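Local coordinates for tail fiber protein (Acinetobacter phage AM24, PDB 5W5P) that probably recognises, and may degrade, the capsular polysaccharide of its Acinetobacter host as a trimeric tailspike of the phage, at residues N103-P108 against R135-N140; M164-D169 against A200-G205; V229-G234 against V260-N265. One frame throughout, in Å; residues are numbered along the deposited sequence.

Contact 1 of 3, residues N103-P108 against R135-N140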
# COMPACT_ATOMS: atom_id res chain seq x y z
N ASN A 103 -4.79 -33.41 -19.42
CA ASN A 103 -3.81 -33.10 -18.39
C ASN A 103 -3.95 -31.68 -17.87
O ASN A 103 -3.06 -31.19 -17.16
CB ASN A 103 -2.39 -33.34 -18.91
CG ASN A 103 -2.11 -32.62 -20.21
OD1 ASN A 103 -2.75 -31.62 -20.53
ND2 ASN A 103 -1.14 -33.12 -20.97
N THR A 104 -5.03 -31.00 -18.23
CA THR A 104 -5.27 -29.64 -17.78
C THR A 104 -6.44 -29.59 -16.82
O THR A 104 -6.66 -30.52 -16.04
CB THR A 104 -5.56 -28.72 -18.97
OG1 THR A 104 -6.86 -29.03 -19.49
CG2 THR A 104 -4.52 -28.91 -20.07
N HIS A 105 -7.19 -28.51 -16.89
CA HIS A 105 -8.35 -28.28 -16.05
C HIS A 105 -9.59 -28.93 -16.65
O HIS A 105 -9.77 -28.98 -17.87
CB HIS A 105 -8.57 -26.77 -15.91
CG HIS A 105 -8.40 -26.03 -17.20
ND1 HIS A 105 -8.87 -26.52 -18.40
CD2 HIS A 105 -7.81 -24.84 -17.49
CE1 HIS A 105 -8.59 -25.66 -19.37
NE2 HIS A 105 -7.94 -24.64 -18.84
N ALA A 106 -10.47 -29.41 -15.77
CA ALA A 106 -11.72 -30.04 -16.19
C ALA A 106 -12.72 -29.01 -16.72
O ALA A 106 -12.84 -27.90 -16.20
CB ALA A 106 -12.33 -30.83 -15.04
N ASP A 107 -13.43 -29.40 -17.79
CA ASP A 107 -14.45 -28.59 -18.45
C ASP A 107 -15.82 -29.14 -18.06
O ASP A 107 -16.06 -30.35 -18.27
CB ASP A 107 -14.25 -28.64 -19.97
CG ASP A 107 -15.28 -27.86 -20.77
OD1 ASP A 107 -16.23 -27.29 -20.20
OD2 ASP A 107 -15.13 -27.77 -21.99
N PRO A 108 -16.71 -28.37 -17.41
CA PRO A 108 -18.04 -28.93 -17.11
C PRO A 108 -18.78 -29.39 -18.34
O PRO A 108 -19.71 -30.20 -18.22
CB PRO A 108 -18.78 -27.78 -16.41
CG PRO A 108 -17.71 -26.94 -15.87
CD PRO A 108 -16.55 -27.03 -16.83
N ARG A 135 -10.41 -28.01 -9.73
CA ARG A 135 -9.78 -27.12 -10.72
C ARG A 135 -10.66 -27.13 -11.96
O ARG A 135 -10.50 -27.97 -12.85
CB ARG A 135 -8.35 -27.55 -11.00
CG ARG A 135 -7.46 -27.49 -9.77
CD ARG A 135 -5.99 -27.59 -10.10
NE ARG A 135 -5.50 -26.45 -10.88
CZ ARG A 135 -5.16 -25.28 -10.36
NH1 ARG A 135 -5.26 -25.07 -9.06
NH2 ARG A 135 -4.71 -24.31 -11.14
N VAL A 136 -11.58 -26.18 -12.03
CA VAL A 136 -12.63 -26.15 -13.04
C VAL A 136 -12.43 -24.95 -13.95
O VAL A 136 -12.02 -23.88 -13.49
CB VAL A 136 -14.02 -26.14 -12.37
CG1 VAL A 136 -15.13 -26.27 -13.40
CG2 VAL A 136 -14.10 -27.27 -11.38
N TRP A 137 -12.70 -25.14 -15.24
CA TRP A 137 -12.48 -24.13 -16.27
C TRP A 137 -13.70 -24.12 -17.19
O TRP A 137 -14.10 -25.18 -17.69
CB TRP A 137 -11.19 -24.43 -17.04
CG TRP A 137 -10.91 -23.64 -18.30
CD1 TRP A 137 -10.24 -22.45 -18.40
CD2 TRP A 137 -11.26 -24.01 -19.65
NE1 TRP A 137 -10.17 -22.05 -19.71
CE2 TRP A 137 -10.78 -23.00 -20.50
CE3 TRP A 137 -11.92 -25.11 -20.21
CZ2 TRP A 137 -10.96 -23.04 -21.89
CZ3 TRP A 137 -12.10 -25.15 -21.58
CH2 TRP A 137 -11.62 -24.12 -22.40
N PHE A 138 -14.27 -22.94 -17.42
CA PHE A 138 -15.59 -22.83 -18.03
C PHE A 138 -15.56 -22.46 -19.51
O PHE A 138 -16.62 -22.42 -20.14
CB PHE A 138 -16.43 -21.81 -17.27
CG PHE A 138 -16.96 -22.32 -15.95
CD1 PHE A 138 -16.18 -22.26 -14.80
CD2 PHE A 138 -18.23 -22.86 -15.86
CE1 PHE A 138 -16.66 -22.73 -13.59
CE2 PHE A 138 -18.72 -23.32 -14.65
CZ PHE A 138 -17.93 -23.25 -13.51
N GLY A 139 -14.38 -22.20 -20.08
CA GLY A 139 -14.29 -21.98 -21.51
C GLY A 139 -14.41 -20.52 -21.92
O GLY A 139 -14.26 -19.59 -21.12
N ASN A 140 -14.71 -20.31 -23.21
CA ASN A 140 -14.63 -19.00 -23.82
C ASN A 140 -15.97 -18.26 -23.76
O ASN A 140 -16.98 -18.78 -23.27
CB ASN A 140 -14.14 -19.11 -25.27
CG ASN A 140 -15.12 -19.85 -26.18
OD1 ASN A 140 -15.88 -20.71 -25.75
ND2 ASN A 140 -15.09 -19.50 -27.46

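Contact 2 of 3, residues M164-D169 against A200-G205. With ZN (zinc ion), chain C.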
# COMPACT_ATOMS: atom_id res chain seq x y z
N MSE A 164 -6.78 -24.98 -5.25
CA MSE A 164 -7.96 -25.09 -6.09
C MSE A 164 -8.21 -23.82 -6.89
O MSE A 164 -7.84 -22.73 -6.45
CB MSE A 164 -9.17 -25.45 -5.23
CG MSE A 164 -8.90 -26.65 -4.32
SE MSE A 164 -10.32 -27.11 -3.05
CE MSE A 164 -10.31 -25.51 -1.92
N GLU A 165 -8.83 -23.96 -8.06
CA GLU A 165 -9.08 -22.81 -8.92
C GLU A 165 -10.41 -22.96 -9.63
O GLU A 165 -10.80 -24.05 -10.03
CB GLU A 165 -7.95 -22.64 -9.96
CG GLU A 165 -8.00 -21.31 -10.71
CD GLU A 165 -6.64 -20.87 -11.24
OE1 GLU A 165 -5.76 -21.75 -11.42
OE2 GLU A 165 -6.45 -19.66 -11.49
N ILE A 166 -11.11 -21.84 -9.78
CA ILE A 166 -12.33 -21.74 -10.57
C ILE A 166 -12.10 -20.60 -11.54
O ILE A 166 -12.10 -19.42 -11.15
CB ILE A 166 -13.58 -21.50 -9.71
CG1 ILE A 166 -13.85 -22.70 -8.81
CG2 ILE A 166 -14.79 -21.21 -10.59
CD1 ILE A 166 -14.63 -22.34 -7.58
N CYS A 167 -11.88 -20.92 -12.82
CA CYS A 167 -11.40 -19.94 -13.77
C CYS A 167 -12.08 -20.20 -15.12
O CYS A 167 -12.96 -21.05 -15.24
CB CYS A 167 -9.87 -20.01 -13.88
SG CYS A 167 -9.28 -21.53 -14.69
N GLY A 168 -11.66 -19.45 -16.13
CA GLY A 168 -12.26 -19.59 -17.44
C GLY A 168 -11.49 -18.80 -18.47
O GLY A 168 -10.45 -18.20 -18.18
N ASP A 169 -12.02 -18.81 -19.68
CA ASP A 169 -11.43 -18.10 -20.81
C ASP A 169 -12.43 -17.12 -21.41
O ASP A 169 -12.50 -16.93 -22.63
CB ASP A 169 -10.94 -19.08 -21.87
CG ASP A 169 -9.78 -18.53 -22.66
OD1 ASP A 169 -9.51 -17.31 -22.55
OD2 ASP A 169 -9.14 -19.32 -23.40
N ALA A 200 -10.01 -24.54 2.27
CA ALA A 200 -9.16 -23.37 2.08
C ALA A 200 -8.29 -23.51 0.84
O ALA A 200 -8.13 -24.59 0.28
CB ALA A 200 -8.27 -23.13 3.31
N ALA A 201 -7.72 -22.36 0.44
CA ALA A 201 -6.83 -22.19 -0.71
C ALA A 201 -7.59 -22.28 -2.03
O ALA A 201 -7.65 -23.34 -2.66
CB ALA A 201 -5.69 -23.22 -0.69
N LEU A 202 -8.14 -21.15 -2.48
CA LEU A 202 -8.96 -21.09 -3.67
C LEU A 202 -8.64 -19.84 -4.47
O LEU A 202 -8.65 -18.73 -3.92
CB LEU A 202 -10.45 -21.11 -3.30
CG LEU A 202 -11.46 -20.74 -4.39
CD1 LEU A 202 -11.39 -21.75 -5.53
CD2 LEU A 202 -12.86 -20.67 -3.82
N GLU A 203 -8.36 -20.01 -5.76
CA GLU A 203 -8.29 -18.90 -6.70
C GLU A 203 -9.53 -18.95 -7.58
O GLU A 203 -9.83 -19.98 -8.18
CB GLU A 203 -7.03 -18.99 -7.57
CG GLU A 203 -5.76 -19.37 -6.80
CD GLU A 203 -5.07 -18.17 -6.19
OE1 GLU A 203 -4.93 -18.13 -4.95
OE2 GLU A 203 -4.67 -17.26 -6.94
N ILE A 204 -10.27 -17.84 -7.64
CA ILE A 204 -11.54 -17.83 -8.36
C ILE A 204 -11.68 -16.52 -9.12
O ILE A 204 -11.40 -15.45 -8.57
CB ILE A 204 -12.74 -18.04 -7.41
CG1 ILE A 204 -14.06 -17.77 -8.12
CG2 ILE A 204 -12.60 -17.16 -6.17
CD1 ILE A 204 -15.26 -18.13 -7.29
N GLY A 205 -12.09 -16.61 -10.38
CA GLY A 205 -12.54 -15.47 -11.16
C GLY A 205 -11.73 -15.17 -12.40
O GLY A 205 -12.24 -14.49 -13.30
ZN ZN C . -7.56 -16.17 -22.87

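Contact 3 of 3, residues V229-G234 against V260-N265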
# COMPACT_ATOMS: atom_id res chain seq x y z
N VAL A 229 -9.18 -17.17 0.25
CA VAL A 229 -9.73 -17.04 -1.10
C VAL A 229 -9.10 -15.83 -1.77
O VAL A 229 -9.13 -14.72 -1.22
CB VAL A 229 -11.26 -16.90 -1.07
CG1 VAL A 229 -11.82 -16.88 -2.49
CG2 VAL A 229 -11.88 -18.03 -0.26
N ASN A 230 -8.55 -16.04 -2.96
CA ASN A 230 -8.09 -14.96 -3.83
C ASN A 230 -9.10 -14.81 -4.97
O ASN A 230 -9.17 -15.65 -5.87
CB ASN A 230 -6.69 -15.26 -4.38
CG ASN A 230 -5.59 -14.91 -3.40
OD1 ASN A 230 -5.70 -13.95 -2.64
ND2 ASN A 230 -4.52 -15.70 -3.40
N MSE A 231 -9.90 -13.75 -4.91
CA MSE A 231 -10.81 -13.41 -5.99
C MSE A 231 -10.21 -12.31 -6.86
O MSE A 231 -10.21 -11.15 -6.46
CB MSE A 231 -12.16 -12.94 -5.46
CG MSE A 231 -12.90 -13.98 -4.65
SE MSE A 231 -14.64 -13.37 -4.06
CE MSE A 231 -15.70 -13.74 -5.65
N LYS A 232 -9.71 -12.68 -8.04
CA LYS A 232 -8.99 -11.74 -8.88
C LYS A 232 -9.32 -11.98 -10.35
O LYS A 232 -9.54 -13.12 -10.77
CB LYS A 232 -7.47 -11.84 -8.66
CG LYS A 232 -6.99 -11.45 -7.26
CD LYS A 232 -5.65 -12.10 -6.90
CE LYS A 232 -4.53 -11.63 -7.83
NZ LYS A 232 -3.31 -12.50 -7.75
N GLY A 233 -9.35 -10.89 -11.12
CA GLY A 233 -9.46 -10.97 -12.56
C GLY A 233 -10.84 -11.25 -13.10
O GLY A 233 -10.98 -11.48 -14.31
N GLY A 234 -11.88 -11.22 -12.27
CA GLY A 234 -13.21 -11.53 -12.73
C GLY A 234 -14.10 -10.33 -12.97
O GLY A 234 -13.85 -9.25 -12.43
N VAL A 260 -10.11 -13.33 3.02
CA VAL A 260 -10.67 -13.14 1.68
C VAL A 260 -10.01 -11.92 1.07
O VAL A 260 -10.02 -10.84 1.67
CB VAL A 260 -12.20 -12.98 1.72
CG1 VAL A 260 -12.73 -12.60 0.33
CG2 VAL A 260 -12.86 -14.26 2.21
N THR A 261 -9.41 -12.09 -0.11
CA THR A 261 -8.76 -11.02 -0.85
C THR A 261 -9.50 -10.83 -2.16
O THR A 261 -9.52 -11.74 -3.00
CB THR A 261 -7.28 -11.33 -1.10
OG1 THR A 261 -6.58 -11.40 0.15
CG2 THR A 261 -6.64 -10.26 -1.98
N ILE A 262 -10.09 -9.65 -2.34
CA ILE A 262 -10.84 -9.30 -3.54
C ILE A 262 -10.08 -8.18 -4.24
O ILE A 262 -10.11 -7.03 -3.78
CB ILE A 262 -12.28 -8.89 -3.20
CG1 ILE A 262 -12.98 -10.01 -2.44
CG2 ILE A 262 -13.04 -8.50 -4.45
CD1 ILE A 262 -14.40 -9.69 -2.04
N GLU A 263 -9.40 -8.51 -5.34
CA GLU A 263 -8.43 -7.62 -5.94
C GLU A 263 -8.47 -7.73 -7.46
O GLU A 263 -8.58 -8.83 -8.00
CB GLU A 263 -7.01 -7.93 -5.42
CG GLU A 263 -5.97 -6.87 -5.72
CD GLU A 263 -4.61 -7.18 -5.12
OE1 GLU A 263 -3.74 -6.28 -5.10
OE2 GLU A 263 -4.41 -8.33 -4.67
N GLU A 264 -8.38 -6.58 -8.13
CA GLU A 264 -8.23 -6.50 -9.59
C GLU A 264 -9.41 -7.14 -10.33
O GLU A 264 -9.24 -7.92 -11.27
CB GLU A 264 -6.90 -7.12 -10.04
CG GLU A 264 -5.72 -6.15 -9.97
CD GLU A 264 -4.51 -6.74 -9.26
OE1 GLU A 264 -4.22 -7.94 -9.46
OE2 GLU A 264 -3.85 -5.99 -8.49
N ASN A 265 -10.62 -6.78 -9.91
CA ASN A 265 -11.85 -7.24 -10.54
C ASN A 265 -12.57 -6.07 -11.20
O ASN A 265 -12.21 -4.90 -11.02
CB ASN A 265 -12.79 -7.92 -9.53
CG ASN A 265 -12.21 -9.20 -8.97
OD1 ASN A 265 -12.04 -10.19 -9.69
ND2 ASN A 265 -11.90 -9.18 -7.68
O HOH W 1 -3.81 -12.50 -1.54

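Contact 1 of 3, residues N103-P108 against R135-N140
The offset stack of His105 on Trp137 lies where an irregular lead-in segment, 103-108, meets strand 135-140, which begins the parallel beta-helix. The evidence for stacking is the 4° angle between the imidazole and the five-membered indole ring, whose centroids are 3.6 Å apart. The nearest His105 side-chain atom lies about 3 Å from a bound zinc ion, near Asp169 of the second subunit. Trp137 CG stands anti to the backbone N (chi1 170°), which places it over the centre of the imidazole. The other indole face lies against the backbone N of Gly139, 3.6 Å above the plane, and Asp107 OD2 approaches the ring edge. Two backbone bonds join the segments in a single bridge: Ala106 N to Arg135 O, 3.3 Å, and Trp137 N to Ala106 O, 2.9 Å. Pro108 CG packs on Val136 CG1 at 3.6 Å and reaches over a face of the Phe138 ring. The carboxylate of Asp107 turns to Cys109 N and Arg143. Helix 122-132 flanks the bridge, with Ala128 and Ser132 against Ala106 and Val129 against Val136, while strand 164-169 continues the beta-helix through backbone bonds to Val136, Phe138 and Gly139.

Contact 2 of 3, residues M164-D169 against A200-G205
Leu202 CD1 fits a shallow hollow bordered by Met164 and Ile166 on one face of two parallel strands, a side-by-side pairing of successive beta-helix turns. The axes of strands 164-169 and 200-204 run 9° from parallel and approach to 4.6 Å. Within the hollow, Leu202 CD1 lies 3.9 Å from Ile166 CD1 and 4.3 Å from Met164 CB, so one methyl touches two residues spaced two apart on the facing strand. Ile204 makes the next bump: its CG1 comes 4.1 Å from Ile166 CB, and Phe182 of strand 182-184 packs on both isoleucines. At the other end, the selenomethionine Met164 folds back at chi3 (-65°), bringing its CE across the gap to the carbonyl of Ala200, 3.2 Å from that O.

The opposite face carries Glu165 and Glu203. Glu165 is extended, and its CG rests 3.4 Å from Glu203 O; Glu203 bends at chi2 and leads away. Their carboxylates are turned 82° apart, with the charged oxygens not in contact. The salt bridge of Glu165 OE1 to Arg135, and the hydrogen bonds of Glu203 OE1 to Asn230 and to His266 of the second subunit, would be expected to offset the repulsion of the two like charges.

Four backbone bonds fix the register, from Met164 N to Ala201 O through to Gly205 N to Ile166 O, the latter 2.9 Å. Past the paired part, Asp169 OD1 binds a zinc ion at 2.3 Å. Strand 164-169 has strand 135-140 on its far edge, where Phe138 packs on Ile166 and Trp137 on Cys167; strand 229-232 lines the far edge of strand 200-204, its Val229 and Met231 against Ile204.

Contact 3 of 3, residues V229-G234 against V260-N265
Asn265 and Met231 meet where two parallel beta-helix strands, 10° apart in direction, give way to a turn. Hydrogen bonds dominate. In the strands, Thr261 N bonds Val229 O, Met231 N bonds Thr261 O and Glu263 N bonds Met231 O, the middle one 2.8 Å. Beyond them the Asn265 amide takes over as a two-ended link. ND2 donates to Met231 O at 2.9 Å, from 54° out of that carbonyl's plane; with Glu263 N, Met231 O thus accepts two N-H groups. OD1 accepts from Gly234 N at 2.8 Å, the donor lying in the amide carbonyl plane. Gly233 N also bonds Glu264 O at 3.0 Å.

On one face the side chains of Met231, a selenomethionine, and Ile262 lie side by side, SE 4.1 Å from CG1. On the other face, Asn230 OD1 abuts Thr261 CB at 3.4 Å and accepts from a water that also bonds Thr261 OG1 weakly, while Asn230 ND2 donates to Glu203 OE1.

The charged ends are satisfied at the subunit interface and by Arg286: Lys232 NZ pairs with Glu264 of the second subunit, Glu264 OE1 with Lys232 of the third, and Glu263 OE1 with Arg286. Strand 199-204 lies on one edge of the pair and strand 279-285 on the other, and strand 241-244 packs its Leu242 and Val243 on Met231, Val260 and Ile262.

From the N terminus, the three contacts close in series, without nesting or crossing. Contact 1 closes a 26-residue loop holding helix 122-132 and joins the lead-in chain to the first beta-helix strand. Contact 2 and contact 3 each close one turn, of 30 and 25 intervening residues. Neighbouring contacts touch: contact 1 meets contact 2 where Trp137 packs on Gly168, and contact 2 meets contact 3 through Leu202 with Asn230. Centres 11 Å and then 10 Å apart trace successive steps along the beta-helix. All three touch the second subunit, tying this stack of turns to the trimer.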